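Local coordinates for protein Arf-GAP (Mus musculus, PDB 5C79) that acts as a phosphoinositide-dependent GTPase-activating protein for the small GTPase Arf1 and carries a PH domain that binds phosphatidylinositol 4,5-bisphosphate, at residues Lys42-Lys47 with Trp56-Cys61; Leu68-Ala73 with Ala80-Leu85. All coordinates share one frame; numbering follows the deposited sequence.

Contact 1: Lys42-Lys47 with Trp56-Cys61; sequences KGFLLK and WQRRKC. With PBU ((2R)-3-{[(R)-hydroxy{[(1R,2R,3S,4R,5R,6S)-2,3,6-trihydroxy-4,5-bis(phosphonooxy)cyclohexyl]oxy}phosphoryl]oxy}propane-1 ,2-diyl dibutanoate), chain C.
K47 and R59, diagonal neighbours on one face of two antiparallel strands, converge on O52 of PBU, an oxygen of the lipid's 5-phosphate. K47 NZ donates to O52 at 2.7 Å and R59 NE at 3.0 Å, the latter nearly straight (165°) with O52 at the edge of the guanidinium and in its plane; R59 NH2 adds a weak third bond. The K47 chain runs straight as far as CD and then bends twice (chi3 66°, chi4 79°), which also lets NZ donate to PBU O43 of the 4-phosphate at 2.9 Å. K47 NZ and R59 NE both bind O52, and the phosphate's negative charge probably offsets the closeness of the two cations. R59 has two further supports: NH1 donates to R58 O, and Q57 CB lies over one face of the guanidinium. Q57 NE2 reaches the phosphodiester oxygen OP2 of PBU at 3.1 Å, while a water joins Q57 OE1, K47 NZ and K47 O.

In the backbone, G43, L45 and K47 form hydrogen-bonded pairs with C61, R59 and Q57. On the lipid-gripping face farther along, L45 CB meets C61 SG at 3.9 Å, and both residues pack on W121 of helix 115-135. The reverse face carries F44, whose ring leans on the K60 backbone (CD2 to K60 CA 3.7 Å) and whose CB meets R58 CG. L46 CB abuts W56 CE3 at 3.7 Å. F44, L46, W56 and R58, with E113, line a separate pocket in which this crystal holds the same kind of lipid. This is the first beta hairpin of a PH domain, whose basic residues form the canonical phosphoinositide headgroup site.

Contact 2: Leu68-Ala73 with Ala80-Leu85; sequences LTISHA and AKLNLL. With PBU ((2R)-3-{[(R)-hydroxy{[(1R,2R,3S,4R,5R,6S)-2,3,6-trihydroxy-4,5-bis(phosphonooxy)cyclohexyl]oxy}phosphoryl]oxy}propane-1 ,2-diyl dibutanoate), chain C.
L68, T69 and I70 pair with L82, K81 and A80 in an antiparallel hairpin, and its backbone bonds come in two reciprocal sets. L68 N and L82 N each donate to the other's carbonyl oxygen, and I70 N gives a 2.8 Å bond to A80 O. The return bond from A80 N to I70 O is more bent, at 135°, where the regular strand 67-70 ends and the chain turns off toward the lipid.

Among side chains, a single hydrogen bond links the strands: K81 NZ donates to T69 OG1 at 3.0 Å. The two side chains run alongside each other on the same face, and the bend at the end of the lysine (chi4 -73°) folds the ammonium over to the hydroxyl.

Apolar contacts fill the other face. I70 CD1 meets L82 CD1 at 3.8 Å, the two branches coming together at an angle, and this face turns inward, with I70 and L82 packed on Y108. From the 3-10 segment after strand 80-83, L84 CD2 touches L68 CB at 4.0 Å and L84 also packs on L125 of helix 115-135.

Lipid contacts gather at the loop end. H72 ND1 donates to O51 of PBU at 2.9 Å, almost perfectly straight (176°) and in the plane of the ring. A73 N gives a 3.0 Å bond to PBU O53, so two oxygens of the 5-phosphate are held from adjacent residues. The other ring nitrogen, H72 NE2, makes a weak hydrogen bond to Q78 O and lies 3.7 Å from A80 N. With one ring nitrogen on a phosphate and the other beside a carbonyl, H72 could be protonated on both, though the NE2 bond is weak, and the phosphate would tend to favour that cationic form.

Contacts 1 and 2, with centres about 11 Å apart, are successive hairpins of one antiparallel sheet, joined where strand 56-64 lies beside strand 67-70. At the seam K60 O and S71 N are 2.9 Å apart, a probable hydrogen bond, and R59 CD packs 3.4 Å from S71 O. Closer to the lipid, R59 NH2 touches A73 CB at 3.7 Å. The 5-phosphate is shared between them: contact 1 supplies cationic side chains, contact 2 an imidazole and a backbone N-H, each set using different oxygens. The 4-phosphate and phosphodiester are approached from contact 1, and R53 and R106 add further bonds to the lipid.

Contact 1: Lys42-Lys47 with Trp56-Cys61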
loop_
_atom_site.group_PDB
_atom_site.type_symbol
_atom_site.label_atom_id
_atom_site.label_comp_id
_atom_site.label_asym_id
_atom_site.label_seq_id
_atom_site.Cartn_x
_atom_site.Cartn_y
_atom_site.Cartn_z
ATOM N N LYS A 42 5.880 6.977 5.292
ATOM C CA LYS A 42 5.039 8.066 4.786
ATOM C C LYS A 42 5.476 8.305 3.368
ATOM O O LYS A 42 6.674 8.468 3.099
ATOM C CB LYS A 42 5.263 9.341 5.599
ATOM C CG LYS A 42 4.883 9.204 7.067
ATOM C CD LYS A 42 5.118 10.502 7.822
ATOM C CE LYS A 42 4.874 10.329 9.310
ATOM N NZ LYS A 42 5.133 11.612 10.019
ATOM N N GLY A 43 4.532 8.350 2.450
ATOM C CA GLY A 43 4.893 8.643 1.083
ATOM C C GLY A 43 3.699 8.793 0.169
ATOM O O GLY A 43 2.628 9.244 0.576
ATOM N N PHE A 44 3.917 8.395 -1.063
ATOM C CA PHE A 44 2.898 8.414 -2.105
ATOM C C PHE A 44 2.911 7.097 -2.852
ATOM O O PHE A 44 3.932 6.432 -2.986
ATOM C CB PHE A 44 3.186 9.558 -3.064
ATOM C CG PHE A 44 3.106 10.911 -2.425
ATOM C CD1 PHE A 44 4.227 11.498 -1.833
ATOM C CD2 PHE A 44 1.920 11.586 -2.404
ATOM C CE1 PHE A 44 4.132 12.752 -1.234
ATOM C CE2 PHE A 44 1.816 12.835 -1.813
ATOM C CZ PHE A 44 2.927 13.407 -1.220
ATOM N N LEU A 45 1.737 6.708 -3.321
ATOM C CA LEU A 45 1.570 5.595 -4.246
ATOM C C LEU A 45 0.648 6.055 -5.384
ATOM O O LEU A 45 -0.220 6.895 -5.168
ATOM C CB LEU A 45 0.942 4.391 -3.555
ATOM C CG LEU A 45 1.916 3.577 -2.690
ATOM C CD1 LEU A 45 1.120 2.582 -1.865
ATOM C CD2 LEU A 45 2.968 2.875 -3.506
ATOM N N LEU A 46 0.880 5.547 -6.587
ATOM C CA LEU A 46 -0.098 5.673 -7.678
ATOM C C LEU A 46 -1.193 4.629 -7.404
ATOM O O LEU A 46 -0.877 3.485 -7.165
ATOM C CB LEU A 46 0.562 5.433 -9.036
ATOM C CG LEU A 46 1.648 6.412 -9.430
ATOM C CD1 LEU A 46 2.337 5.953 -10.698
ATOM C CD2 LEU A 46 1.020 7.786 -9.628
ATOM N N LYS A 47 -2.454 5.054 -7.439
ATOM C CA LYS A 47 -3.612 4.160 -7.266
ATOM C C LYS A 47 -4.421 4.207 -8.540
ATOM O O LYS A 47 -4.811 5.280 -8.969
ATOM C CB LYS A 47 -4.447 4.574 -6.083
ATOM C CG LYS A 47 -5.784 3.788 -6.038
ATOM C CD LYS A 47 -6.704 4.080 -4.896
ATOM C CE LYS A 47 -7.283 5.469 -4.889
ATOM N NZ LYS A 47 -8.419 5.788 -5.788
ATOM N N TRP A 56 -3.653 6.027 -13.571
ATOM C CA TRP A 56 -2.920 6.058 -12.314
ATOM C C TRP A 56 -3.074 7.444 -11.681
ATOM O O TRP A 56 -2.914 8.466 -12.383
ATOM C CB TRP A 56 -1.448 5.804 -12.554
ATOM C CG TRP A 56 -1.121 4.414 -12.963
ATOM C CD1 TRP A 56 -0.684 3.988 -14.192
ATOM C CD2 TRP A 56 -1.215 3.240 -12.147
ATOM N NE1 TRP A 56 -0.506 2.614 -14.180
ATOM C CE2 TRP A 56 -0.793 2.138 -12.928
ATOM C CE3 TRP A 56 -1.568 3.026 -10.825
ATOM C CZ2 TRP A 56 -0.738 0.833 -12.410
ATOM C CZ3 TRP A 56 -1.548 1.751 -10.317
ATOM C CH2 TRP A 56 -1.160 0.651 -11.108
ATOM N N GLN A 57 -3.392 7.473 -10.403
ATOM C CA GLN A 57 -3.598 8.712 -9.668
ATOM C C GLN A 57 -2.787 8.696 -8.399
ATOM O O GLN A 57 -2.893 7.767 -7.573
ATOM C CB GLN A 57 -5.081 8.960 -9.351
ATOM C CG GLN A 57 -5.927 8.987 -10.615
ATOM C CD GLN A 57 -7.392 9.228 -10.366
ATOM O OE1 GLN A 57 -8.040 8.507 -9.633
ATOM N NE2 GLN A 57 -7.934 10.240 -11.032
ATOM N N ARG A 58 -1.979 9.735 -8.213
ATOM C CA ARG A 58 -1.093 9.790 -7.049
ATOM C C ARG A 58 -1.864 10.089 -5.766
ATOM O O ARG A 58 -2.646 11.050 -5.682
ATOM C CB ARG A 58 0.023 10.827 -7.256
ATOM C CG ARG A 58 1.061 10.743 -6.156
ATOM C CD ARG A 58 2.396 11.298 -6.553
ATOM N NE ARG A 58 2.269 12.732 -6.690
ATOM C CZ ARG A 58 3.163 13.501 -7.310
ATOM N NH1 ARG A 58 4.260 12.978 -7.898
ATOM N NH2 ARG A 58 2.942 14.804 -7.373
ATOM N N ARG A 59 -1.622 9.289 -4.749
ATOM C CA ARG A 59 -2.248 9.469 -3.445
ATOM C C ARG A 59 -1.250 9.433 -2.301
ATOM O O ARG A 59 -0.276 8.672 -2.307
ATOM C CB ARG A 59 -3.299 8.382 -3.223
ATOM C CG ARG A 59 -4.417 8.403 -4.237
ATOM C CD ARG A 59 -5.274 9.637 -4.050
ATOM N NE ARG A 59 -6.395 9.689 -5.002
ATOM C CZ ARG A 59 -6.465 10.445 -6.108
ATOM N NH1 ARG A 59 -5.476 11.229 -6.514
ATOM N NH2 ARG A 59 -7.579 10.404 -6.852
ATOM N N LYS A 60 -1.474 10.288 -1.318
ATOM C CA LYS A 60 -0.678 10.282 -0.100
ATOM C C LYS A 60 -1.051 9.018 0.681
ATOM O O LYS A 60 -2.221 8.775 0.911
ATOM C CB LYS A 60 -1.022 11.505 0.756
ATOM C CG LYS A 60 -0.115 11.683 1.951
ATOM C CD LYS A 60 -0.633 12.723 2.949
ATOM C CE LYS A 60 -0.426 12.248 4.384
ATOM N NZ LYS A 60 -1.087 13.167 5.354
ATOM N N CYS A 61 -0.049 8.228 1.054
ATOM C CA CYS A 61 -0.232 6.962 1.773
ATOM C C CYS A 61 0.715 6.910 2.952
ATOM O O CYS A 61 1.833 7.389 2.869
ATOM C CB CYS A 61 0.065 5.784 0.844
ATOM S SG CYS A 61 -1.162 5.594 -0.440
HETATM P P1 PBU C . -11.772 11.386 -10.914
HETATM P P4 PBU C . -11.778 4.772 -6.471
HETATM P P5 PBU C . -10.291 8.930 -4.349
HETATM C "C3'" PBU C . -13.202 11.944 -13.017
HETATM C "C2'" PBU C . -14.587 11.381 -13.240
HETATM O "O2'" PBU C . -14.545 10.418 -14.308
HETATM C "C1'" PBU C . -15.562 12.554 -13.419
HETATM O "O1'" PBU C . -16.754 12.231 -12.717
HETATM C C1 PBU C . -11.681 9.311 -9.187
HETATM O O1 PBU C . -12.398 10.401 -9.775
HETATM C C2 PBU C . -12.091 7.946 -9.788
HETATM O O2 PBU C . -13.474 7.599 -9.682
HETATM C C3 PBU C . -11.387 6.844 -9.063
HETATM O O3 PBU C . -11.831 5.560 -9.575
HETATM C C4 PBU C . -11.634 7.057 -7.564
HETATM O O4 PBU C . -10.965 6.031 -6.946
HETATM C C5 PBU C . -11.102 8.320 -6.939
HETATM O O5 PBU C . -11.321 8.447 -5.507
HETATM C C6 PBU C . -11.839 9.412 -7.656
HETATM O O6 PBU C . -11.272 10.581 -7.134
HETATM C C7 PBU C . -14.306 10.927 -15.664
HETATM O O7 PBU C . -13.186 11.244 -16.029
HETATM C C8 PBU C . -15.464 10.994 -16.634
HETATM C C9 PBU C . -15.574 9.640 -17.313
HETATM C C10 PBU C . -15.626 8.564 -16.251
HETATM C C11 PBU C . -17.297 13.020 -11.626
HETATM O O11 PBU C . -16.577 13.708 -10.922
HETATM C C12 PBU C . -18.783 12.963 -11.397
HETATM C C13 PBU C . -19.471 13.339 -12.704
HETATM C C14 PBU C . -19.626 12.146 -13.621
HETATM O O41 PBU C . -12.066 3.781 -7.592
HETATM O O42 PBU C . -12.914 5.422 -5.700
HETATM O O43 PBU C . -10.709 4.092 -5.663
HETATM O O51 PBU C . -10.957 8.246 -3.166
HETATM O O52 PBU C . -9.015 8.213 -4.774
HETATM O O53 PBU C . -10.032 10.368 -4.197
HETATM O OP1 PBU C . -13.043 12.024 -11.608
HETATM O OP2 PBU C . -10.920 10.548 -11.852
HETATM O OP3 PBU C . -11.188 12.628 -10.296
HETATM O O HOH W 1 -7.339 6.317 -8.228
#

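Contact 2: Leu68-Ala73 with Ala80-Leu85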
loop_
_atom_site.group_PDB
_atom_site.type_symbol
_atom_site.label_atom_id
_atom_site.label_comp_id
_atom_site.label_asym_id
_atom_site.label_seq_id
_atom_site.Cartn_x
_atom_site.Cartn_y
_atom_site.Cartn_z
ATOM N N LEU A 68 -2.710 0.826 6.852
ATOM C CA LEU A 68 -2.378 1.614 5.658
ATOM C C LEU A 68 -3.480 2.668 5.536
ATOM O O LEU A 68 -4.659 2.322 5.383
ATOM C CB LEU A 68 -2.342 0.770 4.375
ATOM C CG LEU A 68 -2.126 1.557 3.079
ATOM C CD1 LEU A 68 -0.804 2.341 3.075
ATOM C CD2 LEU A 68 -2.244 0.641 1.881
ATOM N N THR A 69 -3.077 3.935 5.572
ATOM C CA THR A 69 -4.012 5.052 5.430
ATOM C C THR A 69 -3.812 5.583 4.022
ATOM O O THR A 69 -2.672 5.925 3.640
ATOM C CB THR A 69 -3.779 6.111 6.535
ATOM O OG1 THR A 69 -4.154 5.546 7.804
ATOM C CG2 THR A 69 -4.631 7.336 6.346
ATOM N N ILE A 70 -4.901 5.618 3.241
ATOM C CA ILE A 70 -4.844 6.072 1.856
ATOM C C ILE A 70 -5.680 7.354 1.758
ATOM O O ILE A 70 -6.898 7.327 1.966
ATOM C CB ILE A 70 -5.421 5.052 0.854
ATOM C CG1 ILE A 70 -4.774 3.693 1.024
ATOM C CG2 ILE A 70 -5.201 5.535 -0.561
ATOM C CD1 ILE A 70 -5.579 2.558 0.423
ATOM N N SER A 71 -5.012 8.446 1.425
ATOM C CA SER A 71 -5.678 9.743 1.346
ATOM C C SER A 71 -6.513 9.807 0.106
ATOM O O SER A 71 -6.276 9.137 -0.889
ATOM C CB SER A 71 -4.682 10.896 1.412
ATOM O OG SER A 71 -3.978 10.854 2.647
ATOM N N HIS A 72 -7.585 10.579 0.192
ATOM C CA HIS A 72 -8.377 10.879 -0.988
ATOM C C HIS A 72 -7.742 12.068 -1.724
ATOM O O HIS A 72 -6.799 12.694 -1.242
ATOM C CB HIS A 72 -9.818 11.189 -0.590
ATOM C CG HIS A 72 -10.461 10.108 0.199
ATOM N ND1 HIS A 72 -10.974 8.968 -0.369
ATOM C CD2 HIS A 72 -10.666 9.991 1.528
ATOM C CE1 HIS A 72 -11.478 8.190 0.580
ATOM N NE2 HIS A 72 -11.302 8.792 1.735
ATOM N N ALA A 73 -8.260 12.346 -2.898
ATOM C CA ALA A 73 -7.788 13.491 -3.707
ATOM C C ALA A 73 -8.046 14.822 -2.975
ATOM O O ALA A 73 -7.191 15.717 -2.912
ATOM C CB ALA A 73 -8.493 13.483 -5.055
ATOM N N ALA A 80 -9.115 6.589 3.835
ATOM C CA ALA A 80 -9.418 5.185 3.963
ATOM C C ALA A 80 -8.355 4.543 4.854
ATOM O O ALA A 80 -7.163 4.877 4.747
ATOM C CB ALA A 80 -9.433 4.510 2.600
ATOM N N LYS A 81 -8.812 3.667 5.736
ATOM C CA LYS A 81 -7.921 2.919 6.627
ATOM C C LYS A 81 -8.054 1.430 6.342
ATOM O O LYS A 81 -9.136 0.872 6.452
ATOM C CB LYS A 81 -8.231 3.244 8.094
ATOM C CG LYS A 81 -7.937 4.700 8.395
ATOM C CD LYS A 81 -7.950 5.043 9.873
ATOM C CE LYS A 81 -7.403 6.443 10.124
ATOM N NZ LYS A 81 -5.917 6.579 9.951
ATOM N N LEU A 82 -6.930 0.799 5.998
ATOM C CA LEU A 82 -6.883 -0.616 5.701
ATOM C C LEU A 82 -6.118 -1.307 6.825
ATOM O O LEU A 82 -4.989 -0.954 7.140
ATOM C CB LEU A 82 -6.243 -0.883 4.353
ATOM C CG LEU A 82 -6.998 -0.359 3.130
ATOM C CD1 LEU A 82 -6.253 -0.833 1.902
ATOM C CD2 LEU A 82 -8.448 -0.827 3.092
ATOM N N ASN A 83 -6.775 -2.276 7.433
ATOM C CA ASN A 83 -6.167 -3.120 8.477
ATOM C C ASN A 83 -5.309 -4.171 7.777
ATOM O O ASN A 83 -5.812 -5.062 7.069
ATOM C CB ASN A 83 -7.271 -3.774 9.331
ATOM C CG ASN A 83 -6.765 -4.925 10.205
ATOM O OD1 ASN A 83 -5.571 -5.078 10.435
ATOM N ND2 ASN A 83 -7.709 -5.794 10.646
ATOM N N LEU A 84 -3.998 -4.057 7.933
ATOM C CA LEU A 84 -3.091 -4.939 7.167
ATOM C C LEU A 84 -3.133 -6.412 7.584
ATOM O O LEU A 84 -2.774 -7.283 6.797
ATOM C CB LEU A 84 -1.665 -4.411 7.180
ATOM C CG LEU A 84 -1.465 -3.040 6.482
ATOM C CD1 LEU A 84 -0.067 -2.525 6.719
ATOM C CD2 LEU A 84 -1.759 -3.146 4.999
ATOM N N LEU A 85 -3.687 -6.706 8.745
ATOM C CA LEU A 85 -3.949 -8.141 9.079
ATOM C C LEU A 85 -4.869 -8.876 8.138
ATOM O O LEU A 85 -4.789 -10.092 8.000
ATOM C CB LEU A 85 -4.484 -8.260 10.510
ATOM C CG LEU A 85 -3.448 -8.186 11.614
ATOM C CD1 LEU A 85 -4.143 -8.048 12.952
ATOM C CD2 LEU A 85 -2.560 -9.430 11.594
HETATM P P1 PBU C . -11.772 11.386 -10.914
HETATM P P4 PBU C . -11.778 4.772 -6.471
HETATM P P5 PBU C . -10.291 8.930 -4.349
HETATM C "C3'" PBU C . -13.202 11.944 -13.017
HETATM C "C2'" PBU C . -14.587 11.381 -13.240
HETATM O "O2'" PBU C . -14.545 10.418 -14.308
HETATM C "C1'" PBU C . -15.562 12.554 -13.419
HETATM O "O1'" PBU C . -16.754 12.231 -12.717
HETATM C C1 PBU C . -11.681 9.311 -9.187
HETATM O O1 PBU C . -12.398 10.401 -9.775
HETATM C C2 PBU C . -12.091 7.946 -9.788
HETATM O O2 PBU C . -13.474 7.599 -9.682
HETATM C C3 PBU C . -11.387 6.844 -9.063
HETATM O O3 PBU C . -11.831 5.560 -9.575
HETATM C C4 PBU C . -11.634 7.057 -7.564
HETATM O O4 PBU C . -10.965 6.031 -6.946
HETATM C C5 PBU C . -11.102 8.320 -6.939
HETATM O O5 PBU C . -11.321 8.447 -5.507
HETATM C C6 PBU C . -11.839 9.412 -7.656
HETATM O O6 PBU C . -11.272 10.581 -7.134
HETATM C C7 PBU C . -14.306 10.927 -15.664
HETATM O O7 PBU C . -13.186 11.244 -16.029
HETATM C C8 PBU C . -15.464 10.994 -16.634
HETATM C C9 PBU C . -15.574 9.640 -17.313
HETATM C C10 PBU C . -15.626 8.564 -16.251
HETATM C C11 PBU C . -17.297 13.020 -11.626
HETATM O O11 PBU C . -16.577 13.708 -10.922
HETATM C C12 PBU C . -18.783 12.963 -11.397
HETATM C C13 PBU C . -19.471 13.339 -12.704
HETATM C C14 PBU C . -19.626 12.146 -13.621
HETATM O O41 PBU C . -12.066 3.781 -7.592
HETATM O O42 PBU C . -12.914 5.422 -5.700
HETATM O O43 PBU C . -10.709 4.092 -5.663
HETATM O O51 PBU C . -10.957 8.246 -3.166
HETATM O O52 PBU C . -9.015 8.213 -4.774
HETATM O O53 PBU C . -10.032 10.368 -4.197
HETATM O OP1 PBU C . -13.043 12.024 -11.608
HETATM O OP2 PBU C . -10.920 10.548 -11.852
HETATM O OP3 PBU C . -11.188 12.628 -10.296
#